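Local coordinates for protein NAD-dependent aldehyde dehydrogenase (Burkholderia multivorans, PDB 5UJU) that probably oxidises aldehydes to carboxylic acids with NAD as the electron acceptor, at residues T145-M150 against C214-W219; A340-L345 against F521-A526; L345-M350 against E396-I401; Q402-T407 against D433-T438. All coordinates share one frame; numbering follows the deposited sequence.

In the fold
From the N terminus, contact 1 closes first. It ties the end of helix 134-145 and the turn after it to the loop between strand 191-211 and helix 217-230. Contact 2 opens later, at the end of helix 332-344, and closes at the loop after strand 511-514. Contacts 3 and 4 both nest inside that long loop, one after the other. Contact 3 joins the turn 345-350 to the end of helix 391-398, and Leu345 is shared with contact 2. Contact 4 then joins the start of helix 404-414 to the loop before strand 440-445. Contact 3 lies in the middle and touches all the others. Contacts 2 and 4 do not touch.

Contact 1. Residues T145-M150 against C214-W219; sequences TGQAFM and CTFPTW
The side-chain nitrogen of Gln147 sits over one face of the Phe216 ring, nearer the rim than the centre. NE2 is 3.2 Å from Phe216 CE2. The two side chains cross at about a right angle, and the amide and ring planes are 53° apart. The contact joins the end of helix 134-145 and the turn after it to the loop between strand 191-211 and helix 217-230, a strand-loop-helix unit of the Rossmann-like NAD-binding domain expected in this family. Phe216 belongs to that loop. No direct hydrogen bond crosses between the segments. Gln147 NE2 is 3.0 Å from Thr215 O, but the angle is poor for a bond. A water makes the link instead. It donates to Thr215 O at 3.2 Å and, weakly, to Gln147 OE1.

Gln147 reaches across because its chain is extended beyond CG (chi2 170°), which carries CD toward the loop. Its backbone N donates to Thr145 OG1 at 3.2 Å, an ST turn. Thr145 OG1 is also hydrogen-bonded to Val141 O in the last turn of the helix. Gly146, with positive phi, takes the chain out of that helix. Helix 149-156 also touches Gln147, through Ala152 and Ala155, and Ala155 touches Phe216 as well.

The rest of the contact is made by the methyl of Thr145. CG2 lies 3.3 Å from Cys214 O and 3.4 Å from Thr215 O. It also packs on the proline ring, with Thr145 CG2 3.6 Å from Pro217 CD.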
loop_
_atom_site.group_PDB
_atom_site.type_symbol
_atom_site.label_atom_id
_atom_site.label_comp_id
_atom_site.label_asym_id
_atom_site.label_seq_id
_atom_site.Cartn_x
_atom_site.Cartn_y
_atom_site.Cartn_z
ATOM N N THR A 145 22.463 -22.239 -5.113
ATOM C CA THR A 145 21.563 -21.992 -6.234
ATOM C C THR A 145 22.040 -22.612 -7.537
ATOM O O THR A 145 21.225 -22.807 -8.443
ATOM C CB THR A 145 21.389 -20.488 -6.461
ATOM O OG1 THR A 145 22.605 -19.945 -7.002
ATOM C CG2 THR A 145 21.061 -19.792 -5.147
ATOM N N GLY A 146 23.332 -22.894 -7.664
ATOM C CA GLY A 146 23.888 -23.396 -8.902
ATOM C C GLY A 146 24.314 -22.333 -9.888
ATOM O O GLY A 146 24.749 -22.678 -11.001
ATOM N N GLN A 147 24.192 -21.054 -9.530
ATOM C CA GLN A 147 24.661 -19.995 -10.412
ATOM C C GLN A 147 26.168 -20.094 -10.611
ATOM O O GLN A 147 26.920 -20.363 -9.669
ATOM C CB GLN A 147 24.291 -18.619 -9.845
ATOM C CG GLN A 147 22.839 -18.256 -10.083
ATOM C CD GLN A 147 22.379 -17.028 -9.328
ATOM O OE1 GLN A 147 23.179 -16.265 -8.793
ATOM N NE2 GLN A 147 21.074 -16.816 -9.307
ATOM N N ALA A 148 26.603 -19.898 -11.856
ATOM C CA ALA A 148 28.025 -19.785 -12.145
ATOM C C ALA A 148 28.613 -18.601 -11.382
ATOM O O ALA A 148 27.912 -17.655 -11.017
ATOM C CB ALA A 148 28.269 -19.618 -13.651
ATOM N N PHE A 149 29.922 -18.659 -11.140
ATOM C CA PHE A 149 30.509 -17.755 -10.151
ATOM C C PHE A 149 30.238 -16.287 -10.480
ATOM O O PHE A 149 29.873 -15.501 -9.596
ATOM C CB PHE A 149 32.008 -17.986 -10.003
ATOM C CG PHE A 149 32.637 -17.059 -8.985
ATOM C CD1 PHE A 149 33.386 -15.962 -9.384
ATOM C CD2 PHE A 149 32.425 -17.264 -7.634
ATOM C CE1 PHE A 149 33.943 -15.102 -8.446
ATOM C CE2 PHE A 149 32.971 -16.402 -6.689
ATOM C CZ PHE A 149 33.736 -15.323 -7.101
ATOM N N MET A 150 30.441 -15.888 -11.736
ATOM C CA MET A 150 30.291 -14.473 -12.070
ATOM C C MET A 150 28.878 -13.979 -11.779
ATOM O O MET A 150 28.701 -12.896 -11.202
ATOM C CB MET A 150 30.659 -14.222 -13.529
ATOM C CG MET A 150 30.638 -12.752 -13.933
ATOM S SD MET A 150 31.858 -11.721 -13.071
ATOM C CE MET A 150 33.395 -12.549 -13.490
ATOM N N CYS A 214 14.777 -20.067 -3.691
ATOM C CA CYS A 214 15.890 -21.006 -3.854
ATOM C C CYS A 214 16.871 -20.603 -4.954
ATOM O O CYS A 214 17.994 -21.120 -4.967
ATOM C CB CYS A 214 15.384 -22.430 -4.112
ATOM S SG CYS A 214 14.657 -22.721 -5.737
ATOM N N THR A 215 16.488 -19.700 -5.866
ATOM C CA THR A 215 17.351 -19.304 -6.978
ATOM C C THR A 215 18.042 -17.964 -6.761
ATOM O O THR A 215 19.209 -17.810 -7.129
ATOM C CB THR A 215 16.541 -19.207 -8.277
ATOM O OG1 THR A 215 15.344 -18.472 -8.010
ATOM C CG2 THR A 215 16.184 -20.597 -8.806
ATOM N N PHE A 216 17.343 -16.971 -6.219
ATOM C CA PHE A 216 17.921 -15.647 -5.975
ATOM C C PHE A 216 17.675 -15.254 -4.526
ATOM O O PHE A 216 16.934 -14.301 -4.236
ATOM C CB PHE A 216 17.349 -14.607 -6.939
ATOM C CG PHE A 216 17.831 -14.772 -8.361
ATOM C CD1 PHE A 216 17.224 -15.679 -9.215
ATOM C CD2 PHE A 216 18.907 -14.031 -8.835
ATOM C CE1 PHE A 216 17.676 -15.840 -10.518
ATOM C CE2 PHE A 216 19.366 -14.186 -10.148
ATOM C CZ PHE A 216 18.750 -15.097 -10.981
ATOM N N PRO A 217 18.338 -15.941 -3.587
ATOM C CA PRO A 217 18.034 -15.709 -2.162
ATOM C C PRO A 217 18.284 -14.278 -1.714
ATOM O O PRO A 217 17.442 -13.697 -1.011
ATOM C CB PRO A 217 18.948 -16.716 -1.442
ATOM C CG PRO A 217 20.078 -16.977 -2.406
ATOM C CD PRO A 217 19.440 -16.902 -3.781
ATOM N N THR A 218 19.413 -13.682 -2.107
ATOM C CA THR A 218 19.666 -12.303 -1.700
ATOM C C THR A 218 18.983 -11.299 -2.630
ATOM O O THR A 218 18.424 -10.302 -2.163
ATOM C CB THR A 218 21.173 -12.038 -1.626
ATOM O OG1 THR A 218 21.783 -12.325 -2.892
ATOM C CG2 THR A 218 21.813 -12.905 -0.540
ATOM N N TRP A 219 19.020 -11.528 -3.940
ATOM C CA TRP A 219 18.463 -10.543 -4.867
ATOM C C TRP A 219 16.969 -10.374 -4.647
ATOM O O TRP A 219 16.456 -9.248 -4.632
ATOM C CB TRP A 219 18.736 -10.956 -6.306
ATOM C CG TRP A 219 18.542 -9.832 -7.310
ATOM C CD1 TRP A 219 19.506 -8.998 -7.807
ATOM C CD2 TRP A 219 17.312 -9.446 -7.947
ATOM N NE1 TRP A 219 18.952 -8.117 -8.714
ATOM C CE2 TRP A 219 17.608 -8.368 -8.812
ATOM C CE3 TRP A 219 15.990 -9.906 -7.870
ATOM C CZ2 TRP A 219 16.632 -7.742 -9.592
ATOM C CZ3 TRP A 219 15.020 -9.280 -8.646
ATOM C CH2 TRP A 219 15.349 -8.210 -9.493
HETATM O O HOH W 1 21.348 -15.391 -6.843
#

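Contact 2. Residues A340-L345 against F521-A526; sequences AFSLAL and FVNQSA
Asn523 grips the end of helix 332-344 at Ser342, and this is the tight, buried part of the contact. Its ND2 donates to Ser342 O at 2.9 Å in a nearly straight bond (171°). The donor lies in the carbonyl plane on a lone pair, and the acceptor lies close to the Asn523 amide plane. The other branch of the same amide packs closely, with Asn523 OD1 3.1 Å from Ser342 CB. Ser342 OG is hydrogen-bonded to Asn338 O one turn back. It also accepts from a water at 2.6 Å, and that water accepts in turn from Val522 N.

The segment 521-526 starts with a type I beta turn from Phe521 to Gln524. Gln524 OE1 also accepts from Phe521 N at 2.8 Å, so side chain and backbone both close the turn. The segment lies in the loop after strand 511-514, at the edge, within this chain, of the sheet of what is probably the catalytic domain, as in other aldehyde dehydrogenases.

The aromatic side is less buried. The rings of Phe341 and Phe521 meet obliquely, their planes 41° apart and their centroids 5.3 Å apart. One pair still touches closely, Phe521 CE1 on Phe341 CB at 3.4 Å. The packing is loose at Leu345, also partly exposed, with CD1 4.1 Å from Asn523 ND2. From the end of the turn the chain runs to the second subunit. Gln524 O is hydrogen-bonded to Arg560 of that subunit, and Ala526 packs on its Trp184.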
loop_
_atom_site.group_PDB
_atom_site.type_symbol
_atom_site.label_atom_id
_atom_site.label_comp_id
_atom_site.label_asym_id
_atom_site.label_seq_id
_atom_site.Cartn_x
_atom_site.Cartn_y
_atom_site.Cartn_z
ATOM N N ALA A 340 19.210 -16.356 -27.740
ATOM C CA ALA A 340 19.894 -17.565 -27.289
ATOM C C ALA A 340 20.591 -17.351 -25.943
ATOM O O ALA A 340 20.538 -18.218 -25.063
ATOM C CB ALA A 340 20.911 -18.001 -28.333
ATOM N N PHE A 341 21.304 -16.229 -25.790
ATOM C CA PHE A 341 21.900 -15.915 -24.493
ATOM C C PHE A 341 20.834 -15.854 -23.415
ATOM O O PHE A 341 21.054 -16.303 -22.283
ATOM C CB PHE A 341 22.635 -14.575 -24.550
ATOM C CG PHE A 341 24.097 -14.687 -24.823
ATOM C CD1 PHE A 341 24.944 -15.277 -23.895
ATOM C CD2 PHE A 341 24.636 -14.175 -26.002
ATOM C CE1 PHE A 341 26.302 -15.383 -24.148
ATOM C CE2 PHE A 341 25.996 -14.272 -26.264
ATOM C CZ PHE A 341 26.832 -14.879 -25.336
ATOM N N SER A 342 19.674 -15.278 -23.745
ATOM C CA SER A 342 18.604 -15.124 -22.764
ATOM C C SER A 342 18.057 -16.467 -22.324
ATOM O O SER A 342 17.627 -16.617 -21.172
ATOM C CB SER A 342 17.483 -14.262 -23.341
ATOM O OG SER A 342 18.017 -13.040 -23.803
ATOM N N LEU A 343 18.052 -17.443 -23.229
ATOM C CA LEU A 343 17.599 -18.785 -22.899
ATOM C C LEU A 343 18.651 -19.570 -22.121
ATOM O O LEU A 343 18.296 -20.437 -21.318
ATOM C CB LEU A 343 17.224 -19.541 -24.178
ATOM C CG LEU A 343 15.998 -19.057 -24.945
ATOM C CD1 LEU A 343 15.928 -19.756 -26.316
ATOM C CD2 LEU A 343 14.728 -19.294 -24.136
ATOM N N ALA A 344 19.931 -19.286 -22.351
ATOM C CA ALA A 344 21.033 -20.067 -21.800
ATOM C C ALA A 344 21.483 -19.610 -20.413
ATOM O O ALA A 344 21.950 -20.436 -19.617
ATOM C CB ALA A 344 22.222 -20.011 -22.762
ATOM N N LEU A 345 21.351 -18.319 -20.114
ATOM C CA LEU A 345 21.790 -17.727 -18.856
ATOM C C LEU A 345 21.226 -18.485 -17.661
ATOM O O LEU A 345 20.011 -18.518 -17.452
ATOM C CB LEU A 345 21.329 -16.273 -18.811
ATOM C CG LEU A 345 22.303 -15.145 -19.115
ATOM C CD1 LEU A 345 21.558 -13.842 -18.916
ATOM C CD2 LEU A 345 23.513 -15.212 -18.202
ATOM N N PHE A 521 20.122 -8.040 -22.179
ATOM C CA PHE A 521 19.206 -9.157 -22.342
ATOM C C PHE A 521 17.949 -8.937 -21.515
ATOM O O PHE A 521 17.988 -8.305 -20.450
ATOM C CB PHE A 521 19.871 -10.478 -21.944
ATOM C CG PHE A 521 21.206 -10.675 -22.586
ATOM C CD1 PHE A 521 21.293 -11.002 -23.936
ATOM C CD2 PHE A 521 22.378 -10.497 -21.857
ATOM C CE1 PHE A 521 22.519 -11.166 -24.546
ATOM C CE2 PHE A 521 23.612 -10.659 -22.462
ATOM C CZ PHE A 521 23.684 -11.000 -23.816
ATOM N N VAL A 522 16.826 -9.454 -22.034
ATOM C CA VAL A 522 15.551 -9.272 -21.346
ATOM C C VAL A 522 15.634 -9.784 -19.913
ATOM O O VAL A 522 14.934 -9.276 -19.030
ATOM C CB VAL A 522 14.406 -9.947 -22.132
ATOM C CG1 VAL A 522 14.512 -11.471 -22.064
ATOM C CG2 VAL A 522 13.048 -9.446 -21.629
ATOM N N ASN A 523 16.525 -10.754 -19.641
ATOM C CA ASN A 523 16.668 -11.255 -18.278
ATOM C C ASN A 523 17.135 -10.164 -17.324
ATOM O O ASN A 523 16.844 -10.234 -16.127
ATOM C CB ASN A 523 17.675 -12.408 -18.187
ATOM C CG ASN A 523 17.539 -13.409 -19.320
ATOM O OD1 ASN A 523 17.397 -13.029 -20.479
ATOM N ND2 ASN A 523 17.597 -14.696 -18.984
ATOM N N GLN A 524 17.856 -9.162 -17.823
ATOM C CA GLN A 524 18.572 -8.225 -16.966
ATOM C C GLN A 524 17.705 -7.039 -16.556
ATOM O O GLN A 524 16.854 -6.566 -17.317
ATOM C CB GLN A 524 19.821 -7.706 -17.674
ATOM C CG GLN A 524 20.828 -8.784 -18.006
ATOM C CD GLN A 524 21.940 -8.280 -18.900
ATOM O OE1 GLN A 524 21.700 -7.569 -19.877
ATOM N NE2 GLN A 524 23.174 -8.623 -18.549
ATOM N N SER A 525 17.930 -6.561 -15.329
ATOM C CA SER A 525 17.307 -5.321 -14.889
ATOM C C SER A 525 18.254 -4.619 -13.926
ATOM O O SER A 525 18.946 -5.266 -13.133
ATOM C CB SER A 525 15.929 -5.550 -14.235
ATOM O OG SER A 525 16.023 -6.100 -12.930
ATOM N N ALA A 526 18.262 -3.293 -13.991
ATOM C CA ALA A 526 19.146 -2.470 -13.178
ATOM C C ALA A 526 18.335 -1.761 -12.107
ATOM O O ALA A 526 17.302 -1.147 -12.410
ATOM C CB ALA A 526 19.897 -1.450 -14.035
HETATM O O HOH W 2 16.876 -10.765 -24.462
#

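Contact 3. Residues L345-M350 against E396-I401; sequences LYSGQM and ELIGAI. With NA (sodium ion), chain C.
Tyr346 and Ser347 have left-handed backbone angles (phi 55° and 56°), and Gly348 follows with positive phi too. This turn brings three groups to carbonyls at and just past the end of helix 391-398. Tyr346 N donates to Leu397 O at 3.0 Å. Ser347 OG donates to Ile398 O at 2.9 Å, from above the carbonyl plane. Gln349, extended beyond CG (chi2 168°), donates from NE2 to Ala400 O at 3.0 Å. The same NE2 donates to Tyr346 O at 3.0 Å. Both acceptors lie in its amide plane, which fixes the flip of the amide. Gln349 N and NE2 reach Tyr346 O from opposite faces. Gln349 OE1 accepts from Gln402 N.

Apolar contacts flank the bonds. Ser347 CB meets Ile401 CD1 at 3.6 Å, and Leu345 CD2 meets Leu397 CD1 at 3.9 Å. In this family a Gly-Gln pair like Gly348-Gln349 leads into the loop of the nucleophilic cysteine.

Gly348 O binds a sodium ion at 2.7 Å, with Gly458 O and four waters completing six ligands. All six ligands are neutral oxygens, which suits a monovalent cation such as sodium.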
loop_
_atom_site.group_PDB
_atom_site.type_symbol
_atom_site.label_atom_id
_atom_site.label_comp_id
_atom_site.label_asym_id
_atom_site.label_seq_id
_atom_site.Cartn_x
_atom_site.Cartn_y
_atom_site.Cartn_z
ATOM N N LEU A 345 21.351 -18.319 -20.114
ATOM C CA LEU A 345 21.790 -17.727 -18.856
ATOM C C LEU A 345 21.226 -18.485 -17.661
ATOM O O LEU A 345 20.011 -18.518 -17.452
ATOM C CB LEU A 345 21.329 -16.273 -18.811
ATOM C CG LEU A 345 22.303 -15.145 -19.115
ATOM C CD1 LEU A 345 21.558 -13.842 -18.916
ATOM C CD2 LEU A 345 23.513 -15.212 -18.202
ATOM N N TYR A 346 22.107 -19.102 -16.881
ATOM C CA TYR A 346 21.690 -19.833 -15.683
ATOM C C TYR A 346 20.631 -20.891 -16.026
ATOM O O TYR A 346 19.753 -21.204 -15.220
ATOM C CB TYR A 346 21.206 -18.843 -14.604
ATOM C CG TYR A 346 20.887 -19.426 -13.227
ATOM C CD1 TYR A 346 21.532 -20.562 -12.742
ATOM C CD2 TYR A 346 19.922 -18.828 -12.424
ATOM C CE1 TYR A 346 21.215 -21.083 -11.476
ATOM C CE2 TYR A 346 19.603 -19.332 -11.190
ATOM C CZ TYR A 346 20.245 -20.454 -10.719
ATOM O OH TYR A 346 19.896 -20.924 -9.480
ATOM N N SER A 347 20.702 -21.445 -17.243
ATOM C CA SER A 347 19.827 -22.545 -17.662
ATOM C C SER A 347 18.353 -22.185 -17.508
ATOM O O SER A 347 17.531 -23.012 -17.104
ATOM C CB SER A 347 20.142 -23.844 -16.914
ATOM O OG SER A 347 21.477 -24.273 -17.138
ATOM N N GLY A 348 18.014 -20.948 -17.868
ATOM C CA GLY A 348 16.633 -20.492 -17.839
ATOM C C GLY A 348 16.006 -20.431 -16.468
ATOM O O GLY A 348 14.779 -20.330 -16.363
ATOM N N GLN A 349 16.818 -20.465 -15.403
ATOM C CA GLN A 349 16.331 -20.452 -14.033
ATOM C C GLN A 349 16.217 -19.038 -13.463
ATOM O O GLN A 349 16.197 -18.863 -12.237
ATOM C CB GLN A 349 17.234 -21.324 -13.143
ATOM C CG GLN A 349 17.231 -22.813 -13.546
ATOM C CD GLN A 349 18.326 -23.636 -12.871
ATOM O OE1 GLN A 349 18.032 -24.564 -12.116
ATOM N NE2 GLN A 349 19.594 -23.320 -13.167
ATOM N N MET A 350 16.119 -18.033 -14.320
ATOM C CA MET A 350 15.862 -16.671 -13.887
ATOM C C MET A 350 14.375 -16.391 -14.028
ATOM O O MET A 350 13.736 -16.857 -14.977
ATOM C CB MET A 350 16.673 -15.674 -14.709
ATOM C CG MET A 350 18.120 -16.019 -14.728
ATOM S SD MET A 350 19.055 -14.860 -15.708
ATOM C CE MET A 350 19.002 -13.411 -14.638
ATOM N N GLU A 396 30.365 -21.446 -17.567
ATOM C CA GLU A 396 30.244 -20.151 -16.917
ATOM C C GLU A 396 28.984 -19.418 -17.340
ATOM O O GLU A 396 28.549 -18.498 -16.636
ATOM C CB GLU A 396 31.488 -19.316 -17.200
ATOM C CG GLU A 396 32.776 -19.961 -16.668
ATOM C CD GLU A 396 32.684 -20.408 -15.187
ATOM O OE1 GLU A 396 32.016 -19.731 -14.378
ATOM O OE2 GLU A 396 33.322 -21.421 -14.824
ATOM N N LEU A 397 28.362 -19.832 -18.444
ATOM C CA LEU A 397 27.120 -19.230 -18.912
ATOM C C LEU A 397 25.898 -19.929 -18.329
ATOM O O LEU A 397 25.002 -19.271 -17.794
ATOM C CB LEU A 397 27.075 -19.263 -20.455
ATOM C CG LEU A 397 25.742 -18.933 -21.148
ATOM C CD1 LEU A 397 25.238 -17.574 -20.770
ATOM C CD2 LEU A 397 25.910 -19.004 -22.669
ATOM N N ILE A 398 25.839 -21.258 -18.409
ATOM C CA ILE A 398 24.609 -21.943 -18.029
ATOM C C ILE A 398 24.569 -22.324 -16.550
ATOM O O ILE A 398 23.474 -22.552 -16.017
ATOM C CB ILE A 398 24.367 -23.175 -18.919
ATOM C CG1 ILE A 398 25.415 -24.255 -18.662
ATOM C CG2 ILE A 398 24.392 -22.752 -20.410
ATOM C CD1 ILE A 398 25.287 -25.460 -19.598
ATOM N N GLY A 399 25.712 -22.371 -15.873
ATOM C CA GLY A 399 25.669 -22.717 -14.461
ATOM C C GLY A 399 25.160 -24.134 -14.276
ATOM O O GLY A 399 25.253 -24.984 -15.172
ATOM N N ALA A 400 24.561 -24.382 -13.118
ATOM C CA ALA A 400 24.111 -25.716 -12.761
ATOM C C ALA A 400 22.615 -25.703 -12.494
ATOM O O ALA A 400 22.031 -24.673 -12.154
ATOM C CB ALA A 400 24.865 -26.253 -11.528
ATOM N N ILE A 401 22.003 -26.869 -12.647
ATOM C CA ILE A 401 20.571 -27.036 -12.418
ATOM C C ILE A 401 20.311 -27.151 -10.917
ATOM O O ILE A 401 20.959 -27.942 -10.222
ATOM C CB ILE A 401 20.062 -28.275 -13.173
ATOM C CG1 ILE A 401 20.290 -28.127 -14.686
ATOM C CG2 ILE A 401 18.626 -28.534 -12.861
ATOM C CD1 ILE A 401 19.458 -27.040 -15.322
HETATM NA NA NA C . 12.787 -20.700 -18.186
HETATM O O HOH W 3 23.084 -26.522 -16.353
HETATM O O HOH W 4 12.283 -21.303 -15.724
HETATM O O HOH W 5 10.726 -21.832 -19.040
HETATM O O HOH W 6 11.458 -18.465 -18.312
HETATM O O HOH W 7 13.424 -20.564 -20.847
#

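Contact 4. Residues Q402-T407 against D433-T438; sequences QNDGVT and DARVRT
Arg435 reaches across to Asp404 and forms a salt bridge with a single carboxylate oxygen. NE donates to Asp404 OD1 at 2.9 Å, and NH2 makes a second, weak bond to the same atom at 3.2 Å. The carboxylate and guanidinium planes are nearly perpendicular (87°), and NE meets OD1 from above the carboxylate plane. This is not the flat, two-oxygen pairing of an arginine with an acid. The backbone of Asn403 and Asp404 lies over one face of the guanidinium, with Asn403 CA toward the rim and Asp404 N over its centre. Asp404 is exposed, so solvent probably weakens the bridge. Arg435 NH1 has its own partner, a hydrogen bond to Ile401 O.

Thr407, one turn into the helix, stands beside both arginines. Its CG2 is 3.8 Å from Arg437 NH2. Its OG1 lies over a face of the Arg437 guanidinium and 4.0 Å from Arg435 CD. This hydroxyl is buried by the contact and has no polar partner in the model.

The next shell sets the start of the helix. Asn403 is the N-cap, and its OD1 accepts weakly from Gly405 N at 2.9 Å and from Val406 N. Asn403 ND2 donates to Gln402 OE1 at 2.6 Å, which holds the capping amide. Gln402 NE2 is in turn bonded to Thr144 O.

Backbone bonds join Arg435 to Ile401 and Pro83. The contact thus sets the start of helix 404-414 against the loop between strands 418-421 and 440-445, at the protein surface.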
loop_
_atom_site.group_PDB
_atom_site.type_symbol
_atom_site.label_atom_id
_atom_site.label_comp_id
_atom_site.label_asym_id
_atom_site.label_seq_id
_atom_site.Cartn_x
_atom_site.Cartn_y
_atom_site.Cartn_z
ATOM N N GLN A 402 19.337 -26.383 -10.412
ATOM C CA GLN A 402 19.249 -26.190 -8.963
ATOM C C GLN A 402 18.844 -27.471 -8.229
ATOM O O GLN A 402 19.310 -27.723 -7.112
ATOM C CB GLN A 402 18.271 -25.053 -8.640
ATOM C CG GLN A 402 18.487 -24.396 -7.256
ATOM C CD GLN A 402 17.849 -25.163 -6.102
ATOM O OE1 GLN A 402 16.814 -25.807 -6.262
ATOM N NE2 GLN A 402 18.475 -25.094 -4.927
ATOM N N ASN A 403 17.973 -28.284 -8.823
ATOM C CA ASN A 403 17.453 -29.460 -8.135
ATOM C C ASN A 403 17.006 -30.486 -9.165
ATOM O O ASN A 403 16.861 -30.184 -10.355
ATOM C CB ASN A 403 16.307 -29.087 -7.192
ATOM C CG ASN A 403 15.189 -28.386 -7.907
ATOM O OD1 ASN A 403 14.382 -29.009 -8.605
ATOM N ND2 ASN A 403 15.142 -27.065 -7.755
ATOM N N ASP A 404 16.793 -31.716 -8.693
ATOM C CA ASP A 404 16.428 -32.796 -9.600
ATOM C C ASP A 404 15.012 -32.661 -10.147
ATOM O O ASP A 404 14.683 -33.347 -11.124
ATOM C CB ASP A 404 16.567 -34.139 -8.886
ATOM C CG ASP A 404 17.979 -34.411 -8.426
ATOM O OD1 ASP A 404 18.912 -34.246 -9.246
ATOM O OD2 ASP A 404 18.156 -34.789 -7.245
ATOM N N GLY A 405 14.191 -31.763 -9.590
ATOM C CA GLY A 405 12.859 -31.564 -10.137
ATOM C C GLY A 405 12.880 -30.840 -11.470
ATOM O O GLY A 405 11.994 -31.044 -12.308
ATOM N N VAL A 406 13.906 -30.015 -11.703
ATOM C CA VAL A 406 14.044 -29.360 -13.000
ATOM C C VAL A 406 14.393 -30.395 -14.066
ATOM O O VAL A 406 13.882 -30.355 -15.191
ATOM C CB VAL A 406 15.097 -28.239 -12.925
ATOM C CG1 VAL A 406 15.369 -27.660 -14.315
ATOM C CG2 VAL A 406 14.674 -27.159 -11.941
ATOM N N THR A 407 15.275 -31.337 -13.723
ATOM C CA THR A 407 15.619 -32.421 -14.636
ATOM C C THR A 407 14.384 -33.219 -15.042
ATOM O O THR A 407 14.243 -33.613 -16.207
ATOM C CB THR A 407 16.658 -33.330 -13.983
ATOM O OG1 THR A 407 17.872 -32.593 -13.795
ATOM C CG2 THR A 407 16.939 -34.529 -14.868
ATOM N N ASP A 433 30.733 -33.982 -10.132
ATOM C CA ASP A 433 29.374 -34.359 -9.774
ATOM C C ASP A 433 28.369 -33.233 -9.986
ATOM O O ASP A 433 27.238 -33.333 -9.502
ATOM C CB ASP A 433 29.337 -34.842 -8.324
ATOM C CG ASP A 433 30.122 -36.125 -8.125
ATOM O OD1 ASP A 433 30.124 -36.970 -9.047
ATOM O OD2 ASP A 433 30.751 -36.279 -7.054
ATOM N N ALA A 434 28.737 -32.179 -10.710
ATOM C CA ALA A 434 27.801 -31.094 -10.954
ATOM C C ALA A 434 26.642 -31.570 -11.831
ATOM O O ALA A 434 26.788 -32.484 -12.649
ATOM C CB ALA A 434 28.505 -29.922 -11.627
ATOM N N ARG A 435 25.475 -30.950 -11.625
ATOM C CA ARG A 435 24.241 -31.227 -12.360
ATOM C C ARG A 435 24.092 -30.142 -13.427
ATOM O O ARG A 435 23.686 -29.015 -13.128
ATOM C CB ARG A 435 23.046 -31.251 -11.405
ATOM C CG ARG A 435 21.711 -31.650 -12.035
ATOM C CD ARG A 435 20.548 -31.271 -11.115
ATOM N NE ARG A 435 20.590 -32.012 -9.865
ATOM C CZ ARG A 435 20.782 -31.466 -8.666
ATOM N NH1 ARG A 435 20.946 -30.160 -8.535
ATOM N NH2 ARG A 435 20.816 -32.242 -7.593
ATOM N N VAL A 436 24.445 -30.468 -14.672
ATOM C CA VAL A 436 24.476 -29.486 -15.753
ATOM C C VAL A 436 23.650 -30.038 -16.910
ATOM O O VAL A 436 23.882 -31.172 -17.345
ATOM C CB VAL A 436 25.916 -29.186 -16.216
ATOM C CG1 VAL A 436 25.940 -28.082 -17.295
ATOM C CG2 VAL A 436 26.823 -28.815 -15.055
ATOM N N ARG A 437 22.721 -29.223 -17.429
ATOM C CA ARG A 437 21.849 -29.594 -18.538
ATOM C C ARG A 437 21.697 -28.423 -19.500
ATOM O O ARG A 437 21.493 -27.286 -19.066
ATOM C CB ARG A 437 20.443 -29.979 -18.045
ATOM C CG ARG A 437 20.369 -31.078 -17.028
ATOM C CD ARG A 437 20.776 -32.395 -17.637
ATOM N NE ARG A 437 20.366 -33.537 -16.818
ATOM C CZ ARG A 437 21.132 -34.103 -15.896
ATOM N NH1 ARG A 437 22.350 -33.626 -15.667
ATOM N NH2 ARG A 437 20.683 -35.145 -15.205
ATOM N N THR A 438 21.755 -28.708 -20.807
ATOM C CA THR A 438 21.623 -27.673 -21.833
ATOM C C THR A 438 20.150 -27.395 -22.122
ATOM O O THR A 438 19.286 -28.199 -21.768
ATOM C CB THR A 438 22.350 -28.095 -23.117
ATOM O OG1 THR A 438 21.777 -29.299 -23.651
ATOM C CG2 THR A 438 23.825 -28.323 -22.826
#